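Side-chain contacts in aspartate aminotransferase (Leishmania major, PDB 4H51), which probably catalyses the pyridoxal-phosphate-dependent transfer of an amino group from L-aspartate to 2-oxoglutarate, acting as a homodimer: residues A396-T399 with H400-L404; N149-G152 with V153-A157. All coordinates share one frame; numbering follows the deposited sequence.

In the fold
Contact 1 (396-399 with 400-404) joins the loop after strand 392-394 to the first turn of the C-terminal helix 400-416. Contact 2 (149-152 with 153-157) runs along helix 148-156, the crossover between strands 140-144 and 162-169 of the large mixed sheet. They lie on opposite sides of the chain's centre, with centres 33 Å apart and nearest atoms about 18 Å apart, and do not touch. Contact 2 meets the second subunit; contact 1 touches no other chain of the assembly and packs on the long helix 320-350. His150 of contact 2 hydrogen-bonds Asp229, probably the family's aspartate that faces the pyridine nitrogen of the cofactor, which is carried here on modified Lys265.

Contact 1 of 2, residues A396-T399 with H400-L404; sequences AGLT and HETAL
Gly397 reaches Thr402 through a water at the edge of a capping box, the reciprocal pairing of Thr399 and Thr402 that starts helix 400-416. The water donates to Gly397 O at 2.8 Å and lies 2.6 Å from Thr402 OG1. Leu398 follows, its CD2 methyl 3.6 Å from Thr402 OG1 and its CD1 methyl near Ala403 CB. Both Leu398 and Ala403 also pack on Val344 of helix 320-350, while Leu398 O accepts from Arg336 of that helix. Thr399 is the N-cap. Its OG1 sits between the backbone N and the carbonyl carbon (chi1 69°), where it can take the N-H of Thr402 at 3.1 Å from Thr402 N. Thr402 carries its own hydroxyl in the same rotamer (chi1 57°) and returns the bond: Thr399 N donates to Thr402 OG1 over 2.9 Å, almost perfectly straight at 177°. Each threonine thus ties its hydroxyl to the other's amide. A second water, 2.5 Å from Thr399 OG1, makes a weak bond to Glu401 OE1. Thr399 O begins the helical bonding by accepting from Ala403 N at 2.7 Å, and Ala403 CB lies 3.4 Å from that same oxygen.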
loop_
_atom_site.group_PDB
_atom_site.type_symbol
_atom_site.label_atom_id
_atom_site.label_comp_id
_atom_site.label_asym_id
_atom_site.label_seq_id
_atom_site.Cartn_x
_atom_site.Cartn_y
_atom_site.Cartn_z
ATOM N N ALA B 396 -11.230 24.104 -4.885
ATOM C CA ALA B 396 -12.097 23.134 -5.546
ATOM C C ALA B 396 -13.208 22.647 -4.612
ATOM O O ALA B 396 -14.126 21.967 -5.048
ATOM C CB ALA B 396 -11.255 21.945 -6.014
ATOM N N GLY B 397 -13.135 23.015 -3.342
ATOM C CA GLY B 397 -14.196 22.674 -2.385
ATOM C C GLY B 397 -15.301 23.700 -2.289
ATOM O O GLY B 397 -16.270 23.495 -1.557
ATOM N N LEU B 398 -15.120 24.814 -3.003
ATOM C CA LEU B 398 -16.054 25.923 -2.974
ATOM C C LEU B 398 -17.275 25.719 -3.872
ATOM O O LEU B 398 -17.223 25.027 -4.886
ATOM C CB LEU B 398 -15.360 27.209 -3.408
ATOM C CG LEU B 398 -14.345 27.813 -2.486
ATOM C CD1 LEU B 398 -13.570 28.935 -3.200
ATOM C CD2 LEU B 398 -14.969 28.269 -1.161
ATOM N N THR B 399 -18.353 26.372 -3.484
ATOM C CA THR B 399 -19.506 26.633 -4.336
ATOM C C THR B 399 -19.613 28.152 -4.508
ATOM O O THR B 399 -18.963 28.921 -3.778
ATOM C CB THR B 399 -20.784 26.091 -3.687
ATOM O OG1 THR B 399 -21.122 26.870 -2.530
ATOM C CG2 THR B 399 -20.633 24.564 -3.330
ATOM N N HIS B 400 -20.408 28.592 -5.479
ATOM C CA HIS B 400 -20.697 30.020 -5.630
ATOM C C HIS B 400 -20.946 30.621 -4.273
ATOM O O HIS B 400 -20.318 31.605 -3.885
ATOM C CB HIS B 400 -21.906 30.232 -6.545
ATOM C CG HIS B 400 -22.348 31.676 -6.644
ATOM N ND1 HIS B 400 -21.688 32.590 -7.405
ATOM C CD2 HIS B 400 -23.395 32.363 -6.021
ATOM C CE1 HIS B 400 -22.285 33.790 -7.278
ATOM N NE2 HIS B 400 -23.339 33.649 -6.439
ATOM N N GLU B 401 -21.852 30.006 -3.537
ATOM C CA GLU B 401 -22.259 30.476 -2.224
ATOM C C GLU B 401 -21.080 30.563 -1.238
ATOM O O GLU B 401 -20.891 31.603 -0.579
ATOM C CB GLU B 401 -23.383 29.572 -1.723
ATOM C CG GLU B 401 -24.035 29.878 -0.379
ATOM C CD GLU B 401 -25.197 28.914 -0.076
ATOM O OE1 GLU B 401 -24.962 27.771 0.379
ATOM O OE2 GLU B 401 -26.360 29.296 -0.273
ATOM N N THR B 402 -20.271 29.515 -1.126
ATOM C CA THR B 402 -19.190 29.530 -0.128
ATOM C C THR B 402 -17.974 30.350 -0.594
ATOM O O THR B 402 -17.232 30.828 0.236
ATOM C CB THR B 402 -18.800 28.106 0.372
ATOM O OG1 THR B 402 -18.422 27.275 -0.740
ATOM C CG2 THR B 402 -20.014 27.450 1.109
ATOM N N ALA B 403 -17.823 30.572 -1.907
ATOM C CA ALA B 403 -16.824 31.524 -2.416
ATOM C C ALA B 403 -17.082 32.949 -1.887
ATOM O O ALA B 403 -16.153 33.666 -1.444
ATOM C CB ALA B 403 -16.822 31.534 -3.941
ATOM N N LEU B 404 -18.331 33.374 -1.986
ATOM C CA LEU B 404 -18.731 34.674 -1.445
ATOM C C LEU B 404 -18.490 34.678 0.066
ATOM O O LEU B 404 -17.968 35.635 0.583
ATOM C CB LEU B 404 -20.194 34.968 -1.777
ATOM C CG LEU B 404 -20.560 35.118 -3.281
ATOM C CD1 LEU B 404 -22.038 35.409 -3.448
ATOM C CD2 LEU B 404 -19.723 36.161 -4.027
HETATM O O HOH W 1 -18.227 24.789 -0.007
HETATM O O HOH W 2 -22.754 25.679 -1.027
#

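Contact 2 of 2, residues N149-G152 with V153-A157; sequences NHYG and VVKAA
Val153 lies one turn beyond Asn149 and sets its CG2 methyl against the amide, 3.5 Å from Asn149 ND2 and 3.7 Å from Asn149 CG. The two side chains cross at about a right angle. With CG1 anti to the backbone N (chi1 173°), Val153 swings CG2 back beside its own N, toward the preceding turn, and that methyl also comes within 3.2 Å of Asn149 O. The same carbonyl accepts from Val153 N over 3.1 Å, so one valine meets both the backbone and the amide of Asn149. The amide nitrogen is held across the dimer interface: Asn149 ND2 donates to Arg299 O of the second subunit, whose Glu300 packs on Val153. Helix 148-156 is the crossover helix of a beta-alpha-beta unit, joining strands 140-144 and 162-169. Gly152 adds backbone alone; its carbonyl accepts from Ala156 N at 2.9 Å, with the donor tilted 28° from the carbonyl plane, and Ala156 CB stands 3.2 Å from Gly152 O. Tyr151 and Lys155, both exposed, meet one turn apart. Lys155 runs extended, and its CD approaches the ring obliquely, 4.2 Å from Tyr151 CE1, in a loose contact. Both side chains also reach Ile162 of strand 162-169. In the backbone, Lys155 N donates to Tyr151 O at 2.9 Å.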
loop_
_atom_site.group_PDB
_atom_site.type_symbol
_atom_site.label_atom_id
_atom_site.label_comp_id
_atom_site.label_asym_id
_atom_site.label_seq_id
_atom_site.Cartn_x
_atom_site.Cartn_y
_atom_site.Cartn_z
ATOM N N ASN B 149 3.104 16.339 4.124
ATOM C CA ASN B 149 3.565 14.977 4.265
ATOM C C ASN B 149 4.931 14.675 3.635
ATOM O O ASN B 149 5.494 13.642 3.912
ATOM C CB ASN B 149 2.523 14.012 3.682
ATOM C CG ASN B 149 2.588 12.593 4.295
ATOM O OD1 ASN B 149 2.901 12.463 5.474
ATOM N ND2 ASN B 149 2.182 11.540 3.520
ATOM N N HIS B 150 5.494 15.541 2.787
ATOM C CA HIS B 150 6.831 15.265 2.194
ATOM C C HIS B 150 7.863 14.962 3.252
ATOM O O HIS B 150 8.630 14.026 3.121
ATOM C CB HIS B 150 7.363 16.428 1.322
ATOM C CG HIS B 150 6.891 16.408 -0.122
ATOM N ND1 HIS B 150 6.818 17.543 -0.896
ATOM C CD2 HIS B 150 6.452 15.366 -0.934
ATOM C CE1 HIS B 150 6.373 17.215 -2.108
ATOM N NE2 HIS B 150 6.125 15.900 -2.126
ATOM N N TYR B 151 7.924 15.805 4.290
ATOM C CA TYR B 151 8.963 15.692 5.321
ATOM C C TYR B 151 8.974 14.311 6.003
ATOM O O TYR B 151 10.015 13.594 6.078
ATOM C CB TYR B 151 8.830 16.886 6.337
ATOM C CG TYR B 151 10.094 17.079 7.157
ATOM C CD1 TYR B 151 10.329 16.277 8.311
ATOM C CD2 TYR B 151 11.091 17.973 6.752
ATOM C CE1 TYR B 151 11.515 16.397 9.066
ATOM C CE2 TYR B 151 12.285 18.074 7.485
ATOM C CZ TYR B 151 12.490 17.303 8.640
ATOM O OH TYR B 151 13.677 17.422 9.361
ATOM N N GLY B 152 7.801 13.897 6.462
ATOM C CA GLY B 152 7.669 12.623 7.152
ATOM C C GLY B 152 7.965 11.448 6.261
ATOM O O GLY B 152 8.588 10.479 6.676
ATOM N N VAL B 153 7.497 11.517 5.021
ATOM C CA VAL B 153 7.752 10.462 4.064
ATOM C C VAL B 153 9.235 10.304 3.830
ATOM O O VAL B 153 9.784 9.213 3.875
ATOM C CB VAL B 153 6.993 10.692 2.713
ATOM C CG1 VAL B 153 7.429 9.668 1.700
ATOM C CG2 VAL B 153 5.481 10.617 2.962
ATOM N N VAL B 154 9.920 11.418 3.607
ATOM C CA VAL B 154 11.345 11.340 3.297
ATOM C C VAL B 154 12.188 10.876 4.509
ATOM O O VAL B 154 13.116 10.061 4.375
ATOM C CB VAL B 154 11.728 12.717 2.679
ATOM C CG1 VAL B 154 13.136 13.139 2.917
ATOM C CG2 VAL B 154 11.318 12.743 1.187
ATOM N N LYS B 155 11.884 11.414 5.686
ATOM C CA LYS B 155 12.481 10.981 6.982
ATOM C C LYS B 155 12.324 9.474 7.221
ATOM O O LYS B 155 13.294 8.760 7.523
ATOM C CB LYS B 155 11.823 11.774 8.138
ATOM C CG LYS B 155 12.458 11.642 9.536
ATOM C CD LYS B 155 11.714 12.501 10.575
ATOM C CE LYS B 155 11.983 11.976 12.001
ATOM N NZ LYS B 155 11.478 12.881 13.074
ATOM N N ALA B 156 11.096 8.994 7.063
ATOM C CA ALA B 156 10.798 7.612 7.270
ATOM C C ALA B 156 11.527 6.688 6.286
ATOM O O ALA B 156 11.870 5.558 6.633
ATOM C CB ALA B 156 9.296 7.394 7.180
ATOM N N ALA B 157 11.759 7.167 5.063
ATOM C CA ALA B 157 12.577 6.418 4.089
ATOM C C ALA B 157 14.085 6.371 4.409
ATOM O O ALA B 157 14.828 5.703 3.703
ATOM C CB ALA B 157 12.388 7.023 2.701
#